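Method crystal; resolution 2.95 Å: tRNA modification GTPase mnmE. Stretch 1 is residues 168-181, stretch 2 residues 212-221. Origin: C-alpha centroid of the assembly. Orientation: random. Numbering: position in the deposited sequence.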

ATOM      1  N   ASP A 168       3.758   5.161  28.455  1.00 91.07           N
ATOM      2  CA  ASP A 168       4.797   5.599  29.396  1.00 90.16           C
ATOM      3  C   ASP A 168       4.606   7.033  29.912  1.00 89.36           C
ATOM      4  O   ASP A 168       4.704   7.286  31.122  1.00 89.35           O
ATOM      5  CB  ASP A 168       6.191   5.449  28.770  1.00 90.42           C
ATOM      6  CG  ASP A 168       6.611   3.991  28.591  1.00 91.23           C
ATOM      7  OD1 ASP A 168       5.805   3.081  28.893  1.00 92.84           O
ATOM      8  OD2 ASP A 168       7.758   3.755  28.143  1.00 91.66           O
ATOM      9  N   LEU A 169       4.333   7.964  28.997  1.00 88.22           N
ATOM     10  CA  LEU A 169       4.108   9.358  29.371  1.00 87.14           C
ATOM     11  C   LEU A 169       2.851   9.458  30.223  1.00 86.39           C
ATOM     12  O   LEU A 169       2.839  10.131  31.262  1.00 86.26           O
ATOM     13  CB  LEU A 169       3.958  10.240  28.128  1.00 87.19           C
ATOM     14  CG  LEU A 169       4.761  11.545  28.020  1.00 87.26           C
ATOM     15  CD1 LEU A 169       3.992  12.548  27.169  1.00 87.87           C
ATOM     16  CD2 LEU A 169       5.133  12.165  29.374  1.00 87.17           C
ATOM     17  N   SER A 170       1.804   8.763  29.774  1.00 85.60           N
ATOM     18  CA  SER A 170       0.504   8.758  30.440  1.00 85.10           C
ATOM     19  C   SER A 170       0.612   8.278  31.882  1.00 85.33           C
ATOM     20  O   SER A 170      -0.020   8.850  32.775  1.00 85.33           O
ATOM     21  CB  SER A 170      -0.486   7.892  29.664  1.00 84.81           C
ATOM     22  OG  SER A 170      -0.402   8.152  28.272  1.00 83.62           O
ATOM     23  N   VAL A 171       1.417   7.237  32.099  1.00 85.80           N
ATOM     24  CA  VAL A 171       1.739   6.768  33.448  1.00 86.61           C
ATOM     25  C   VAL A 171       2.342   7.915  34.275  1.00 87.48           C
ATOM     26  O   VAL A 171       1.839   8.231  35.356  1.00 87.49           O
ATOM     27  CB  VAL A 171       2.693   5.539  33.425  1.00 86.42           C
ATOM     28  CG1 VAL A 171       2.983   5.046  34.835  1.00 86.29           C
ATOM     29  CG2 VAL A 171       2.096   4.415  32.593  1.00 86.41           C
ATOM     30  N   ARG A 172       3.389   8.550  33.744  1.00 88.71           N
ATOM     31  CA  ARG A 172       4.053   9.670  34.428  1.00 90.05           C
ATOM     32  C   ARG A 172       3.098  10.833  34.697  1.00 90.82           C
ATOM     33  O   ARG A 172       3.120  11.417  35.785  1.00 90.96           O
ATOM     34  CB  ARG A 172       5.280  10.160  33.645  1.00 90.08           C
ATOM     35  CG  ARG A 172       6.470   9.192  33.634  1.00 90.99           C
ATOM     36  CD  ARG A 172       7.397   9.372  34.836  1.00 92.01           C
ATOM     37  NE  ARG A 172       8.349  10.469  34.654  1.00 93.00           N
ATOM     38  CZ  ARG A 172       8.227  11.679  35.201  1.00 93.91           C
ATOM     39  NH1 ARG A 172       9.151  12.610  34.980  1.00 93.94           N
ATOM     40  NH2 ARG A 172       7.186  11.963  35.976  1.00 94.46           N
ATOM     41  N   LEU A 173       2.260  11.153  33.712  1.00 91.88           N
ATOM     42  CA  LEU A 173       1.293  12.248  33.841  1.00 93.01           C
ATOM     43  C   LEU A 173       0.152  11.898  34.792  1.00 93.93           C
ATOM     44  O   LEU A 173      -0.371  12.774  35.492  1.00 94.03           O
ATOM     45  CB  LEU A 173       0.753  12.655  32.473  1.00 92.94           C
ATOM     46  CG  LEU A 173       1.728  13.491  31.641  1.00 93.04           C
ATOM     47  CD1 LEU A 173       1.692  13.044  30.201  1.00 93.18           C
ATOM     48  CD2 LEU A 173       1.449  14.986  31.768  1.00 92.87           C
ATOM     49  N   GLY A 174      -0.223  10.617  34.811  1.00 94.98           N
ATOM     50  CA  GLY A 174      -1.167  10.087  35.793  1.00 96.21           C
ATOM     51  C   GLY A 174      -0.599  10.191  37.200  1.00 97.22           C
ATOM     52  O   GLY A 174      -1.332  10.435  38.158  1.00 97.27           O
ATOM     53  N   GLY A 175       0.720  10.021  37.312  1.00 98.19           N
ATOM     54  CA  GLY A 175       1.437  10.177  38.578  1.00 99.50           C
ATOM     55  C   GLY A 175       1.579  11.622  39.025  1.00100.48           C
ATOM     56  O   GLY A 175       2.111  11.892  40.104  1.00100.48           O
ATOM     57  N   LEU A 176       1.117  12.548  38.186  1.00101.51           N
ATOM     58  CA  LEU A 176       1.074  13.971  38.527  1.00102.64           C
ATOM     59  C   LEU A 176      -0.355  14.388  38.859  1.00103.43           C
ATOM     60  O   LEU A 176      -0.576  15.224  39.739  1.00103.45           O
ATOM     61  CB  LEU A 176       1.625  14.831  37.385  1.00102.62           C
ATOM     62  CG  LEU A 176       3.075  14.614  36.936  1.00102.72           C
ATOM     63  CD1 LEU A 176       3.359  15.425  35.681  1.00102.89           C
ATOM     64  CD2 LEU A 176       4.076  14.955  38.040  1.00102.57           C
ATOM     65  N   ARG A 177      -1.314  13.798  38.146  1.00104.52           N
ATOM     66  CA  ARG A 177      -2.733  13.938  38.467  1.00105.78           C
ATOM     67  C   ARG A 177      -3.003  13.461  39.897  1.00106.45           C
ATOM     68  O   ARG A 177      -3.981  13.870  40.524  1.00106.52           O
ATOM     69  CB  ARG A 177      -3.584  13.144  37.474  1.00105.66           C
ATOM     70  CG  ARG A 177      -3.759  13.822  36.116  1.00106.16           C
ATOM     71  CD  ARG A 177      -4.399  12.898  35.056  1.00106.35           C
ATOM     72  NE  ARG A 177      -5.783  12.464  35.322  1.00107.74           N
ATOM     73  CZ  ARG A 177      -6.749  13.186  35.903  1.00108.05           C
ATOM     74  NH1 ARG A 177      -6.538  14.434  36.308  1.00108.22           N
ATOM     75  NH2 ARG A 177      -7.952  12.649  36.074  1.00108.10           N
ATOM     76  N   GLU A 178      -2.111  12.602  40.392  1.00107.41           N
ATOM     77  CA  GLU A 178      -2.156  12.061  41.747  1.00108.33           C
ATOM     78  C   GLU A 178      -2.253  13.172  42.797  1.00108.96           C
ATOM     79  O   GLU A 178      -3.263  13.284  43.494  1.00109.04           O
ATOM     80  CB  GLU A 178      -0.911  11.205  42.001  1.00108.32           C
ATOM     81  CG  GLU A 178      -1.139   9.995  42.896  1.00108.76           C
ATOM     82  CD  GLU A 178      -1.656   8.776  42.137  1.00109.33           C
ATOM     83  OE1 GLU A 178      -2.131   7.828  42.797  1.00109.89           O
ATOM     84  OE2 GLU A 178      -1.584   8.756  40.888  1.00109.11           O
ATOM     85  N   GLN A 179      -1.205  13.992  42.891  1.00109.80           N
ATOM     86  CA  GLN A 179      -1.151  15.094  43.854  1.00110.65           C
ATOM     87  C   GLN A 179      -2.158  16.183  43.510  1.00111.22           C
ATOM     88  O   GLN A 179      -2.682  16.852  44.399  1.00111.24           O
ATOM     89  CB  GLN A 179       0.256  15.699  43.933  1.00110.65           C
ATOM     90  CG  GLN A 179       1.356  14.731  44.367  1.00110.89           C
ATOM     91  CD  GLN A 179       2.033  14.028  43.199  1.00111.12           C
ATOM     92  OE1 GLN A 179       1.403  13.725  42.182  1.00111.29           O
ATOM     93  NE2 GLN A 179       3.327  13.764  43.342  1.00111.07           N
ATOM     94  N   LEU A 180      -2.425  16.351  42.216  1.00112.02           N
ATOM     95  CA  LEU A 180      -3.415  17.322  41.746  1.00112.81           C
ATOM     96  C   LEU A 180      -4.860  16.875  41.997  1.00113.32           C
ATOM     97  O   LEU A 180      -5.800  17.625  41.736  1.00113.46           O
ATOM     98  CB  LEU A 180      -3.186  17.673  40.267  1.00112.79           C
ATOM     99  CG  LEU A 180      -1.989  18.579  39.944  1.00112.88           C
ATOM    100  CD1 LEU A 180      -1.779  18.661  38.439  1.00112.87           C
ATOM    101  CD2 LEU A 180      -2.139  19.978  40.545  1.00112.66           C
ATOM    102  N   ILE A 181      -5.029  15.649  42.489  1.00113.88           N
ATOM    103  CA  ILE A 181      -6.296  15.217  43.076  1.00114.40           C
ATOM    104  C   ILE A 181      -6.159  15.311  44.598  1.00114.77           C
ATOM    105  O   ILE A 181      -7.062  15.793  45.286  1.00114.76           O
ATOM    106  CB  ILE A 181      -6.690  13.775  42.633  1.00114.39           C
ATOM    107  CG1 ILE A 181      -7.068  13.733  41.140  1.00114.46           C
ATOM    108  CG2 ILE A 181      -7.817  13.206  43.507  1.00114.44           C
ATOM    109  CD1 ILE A 181      -8.427  14.339  40.780  1.00114.54           C
ATOM    110  N   THR A 212       7.787  19.693  44.813  1.00117.94           N
ATOM    111  CA  THR A 212       8.180  18.428  44.195  1.00117.69           C
ATOM    112  C   THR A 212       7.309  18.146  42.967  1.00117.50           C
ATOM    113  O   THR A 212       7.720  17.427  42.052  1.00117.46           O
ATOM    114  CB  THR A 212       8.090  17.252  45.199  1.00117.70           C
ATOM    115  OG1 THR A 212       8.499  17.696  46.500  1.00117.67           O
ATOM    116  CG2 THR A 212       8.982  16.092  44.762  1.00117.65           C
ATOM    117  N   LEU A 213       6.111  18.730  42.954  1.00117.25           N
ATOM    118  CA  LEU A 213       5.159  18.568  41.855  1.00117.00           C
ATOM    119  C   LEU A 213       5.540  19.437  40.655  1.00116.82           C
ATOM    120  O   LEU A 213       5.473  18.984  39.511  1.00116.81           O
ATOM    121  CB  LEU A 213       3.738  18.899  42.338  1.00116.99           C
ATOM    122  CG  LEU A 213       2.463  18.314  41.708  1.00116.91           C
ATOM    123  CD1 LEU A 213       1.904  19.218  40.620  1.00116.83           C
ATOM    124  CD2 LEU A 213       2.640  16.885  41.198  1.00116.93           C
ATOM    125  N   ARG A 214       5.949  20.675  40.925  1.00116.59           N
ATOM    126  CA  ARG A 214       6.322  21.624  39.875  1.00116.36           C
ATOM    127  C   ARG A 214       7.659  21.260  39.229  1.00116.12           C
ATOM    128  O   ARG A 214       7.840  21.445  38.024  1.00116.13           O
ATOM    129  CB  ARG A 214       6.361  23.054  40.426  1.00116.40           C
ATOM    130  CG  ARG A 214       5.927  24.121  39.424  1.00116.55           C
ATOM    131  CD  ARG A 214       7.095  24.820  38.749  1.00116.74           C
ATOM    132  NE  ARG A 214       7.588  25.941  39.548  1.00116.85           N
ATOM    133  CZ  ARG A 214       8.400  26.895  39.097  1.00116.92           C
ATOM    134  NH1 ARG A 214       8.789  27.870  39.909  1.00116.93           N
ATOM    135  NH2 ARG A 214       8.822  26.883  37.837  1.00116.81           N
ATOM    136  N   SER A 215       8.583  20.739  40.035  1.00115.79           N
ATOM    137  CA  SER A 215       9.893  20.304  39.549  1.00115.49           C
ATOM    138  C   SER A 215       9.783  19.050  38.684  1.00115.26           C
ATOM    139  O   SER A 215      10.606  18.828  37.795  1.00115.27           O
ATOM    140  CB  SER A 215      10.851  20.059  40.715  1.00115.53           C
ATOM    141  OG  SER A 215      10.344  19.069  41.593  1.00115.65           O
ATOM    142  N   GLU A 216       8.765  18.236  38.960  1.00114.94           N
ATOM    143  CA  GLU A 216       8.446  17.065  38.145  1.00114.62           C
ATOM    144  C   GLU A 216       7.912  17.465  36.772  1.00114.28           C
ATOM    145  O   GLU A 216       8.193  16.801  35.772  1.00114.24           O
ATOM    146  CB  GLU A 216       7.433  16.173  38.865  1.00114.72           C
ATOM    147  CG  GLU A 216       8.051  15.051  39.693  1.00114.98           C
ATOM    148  CD  GLU A 216       8.274  13.768  38.900  1.00115.32           C
ATOM    149  OE1 GLU A 216       8.320  12.689  39.530  1.00115.36           O
ATOM    150  OE2 GLU A 216       8.402  13.826  37.656  1.00115.41           O
ATOM    151  N   VAL A 217       7.139  18.549  36.739  1.00113.88           N
ATOM    152  CA  VAL A 217       6.638  19.126  35.491  1.00113.50           C
ATOM    153  C   VAL A 217       7.784  19.770  34.710  1.00113.30           C
ATOM    154  O   VAL A 217       7.833  19.679  33.482  1.00113.32           O
ATOM    155  CB  VAL A 217       5.510  20.159  35.755  1.00113.48           C
ATOM    156  CG1 VAL A 217       5.133  20.909  34.481  1.00113.36           C
ATOM    157  CG2 VAL A 217       4.288  19.472  36.337  1.00113.45           C
ATOM    158  N   ASN A 218       8.703  20.408  35.432  1.00113.01           N
ATOM    159  CA  ASN A 218       9.872  21.033  34.817  1.00112.74           C
ATOM    160  C   ASN A 218      10.842  20.051  34.171  1.00112.52           C
ATOM    161  O   ASN A 218      11.456  20.369  33.154  1.00112.50           O
ATOM    162  CB  ASN A 218      10.598  21.957  35.802  1.00112.76           C
ATOM    163  CG  ASN A 218      10.174  23.411  35.657  1.00112.79           C
ATOM    164  OD1 ASN A 218      10.978  24.268  35.285  1.00112.74           O
ATOM    165  ND2 ASN A 218       8.903  23.692  35.933  1.00112.79           N
ATOM    166  N   ARG A 219      10.973  18.859  34.752  1.00112.23           N
ATOM    167  CA  ARG A 219      11.768  17.795  34.138  1.00111.99           C
ATOM    168  C   ARG A 219      11.220  17.474  32.744  1.00111.64           C
ATOM    169  O   ARG A 219      11.984  17.232  31.807  1.00111.60           O
ATOM    170  CB  ARG A 219      11.790  16.538  35.019  1.00111.98           C
ATOM    171  CG  ARG A 219      12.569  15.370  34.411  1.00112.24           C
ATOM    172  CD  ARG A 219      12.486  14.094  35.244  1.00112.34           C
ATOM    173  NE  ARG A 219      13.605  13.962  36.178  1.00113.06           N
ATOM    174  CZ  ARG A 219      14.057  12.805  36.662  1.00113.18           C
ATOM    175  NH1 ARG A 219      13.495  11.658  36.296  1.00113.15           N
ATOM    176  NH2 ARG A 219      15.082  12.793  37.507  1.00113.24           N
ATOM    177  N   LEU A 220       9.893  17.500  32.621  1.00111.25           N
ATOM    178  CA  LEU A 220       9.214  17.213  31.361  1.00110.84           C
ATOM    179  C   LEU A 220       9.348  18.349  30.347  1.00110.64           C
ATOM    180  O   LEU A 220       9.811  18.115  29.230  1.00110.59           O
ATOM    181  CB  LEU A 220       7.741  16.859  31.595  1.00110.81           C
ATOM    182  CG  LEU A 220       7.417  15.635  32.461  1.00110.59           C
ATOM    183  CD1 LEU A 220       5.923  15.558  32.713  1.00110.57           C
ATOM    184  CD2 LEU A 220       7.919  14.335  31.840  1.00110.37           C
ATOM    185  N   ILE A 221       8.968  19.569  30.734  1.00110.37           N
ATOM    186  CA  ILE A 221       9.061  20.730  29.830  1.00110.15           C
ATOM    187  C   ILE A 221      10.455  20.856  29.211  1.00109.94           C
ATOM    188  O   ILE A 221      10.614  21.433  28.134  1.00109.88           O
ATOM    189  CB  ILE A 221       8.653  22.086  30.501  1.00110.07           C
ATOM    190  CG1 ILE A 221       9.676  22.520  31.557  1.00110.26           C
ATOM    191  CG2 ILE A 221       7.253  22.009  31.093  1.00110.06           C
ATOM    192  CD1 ILE A 221       9.715  24.025  31.832  1.00110.39           C
TER

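The two stretches pack as nearly antiparallel helices, joined by a leucine-rich apolar seam with one salt bridge at its margin. The axes of the first helix of stretch 1 and the helix of stretch 2 run at 157° and approach to 10.9 Å, and together the stretches bury 481 Å². At the centre, the side chain of Leu176 sits as a knob among Leu213, Glu216, Val217 and Leu220. Its CA-to-CB bond points sideways, but the m,t rotamer brings its end across: Leu176 CD1 lies 3.9 Å from Leu220 CD1 and 4.2 Å from Val217 CG2, while Leu176 CD2 lies 3.7 Å from Glu216 CB and 4.0 Å from Leu213 CD2. The branched leucine thus meets all four neighbours. The seam continues at both ends, where Leu180 CG packs 4.0 Å from Leu213 CD1 and Leu169 CD2 lies 4.3 Å from Leu220 CD2. These leucines and Val217 are buried, and their apolar side chains suit a seam offering few polar partners.

The CA-to-CB bond of Arg172 points toward the second helix, and the side chain folds through three m torsions, so that its guanidinium reaches Glu216. Arg172 NH2 and NH1 lie 2.8 and 3.0 Å from Glu216 OE2, forming a salt bridge whose two hydrogen bonds are weak. The carboxylate oxygen approaches the guanidinium edge; Leu220 CD2 covers one face, 3.8 Å from Arg172 NH1. Both charged residues are partly exposed, combining charge pairing with apolar packing.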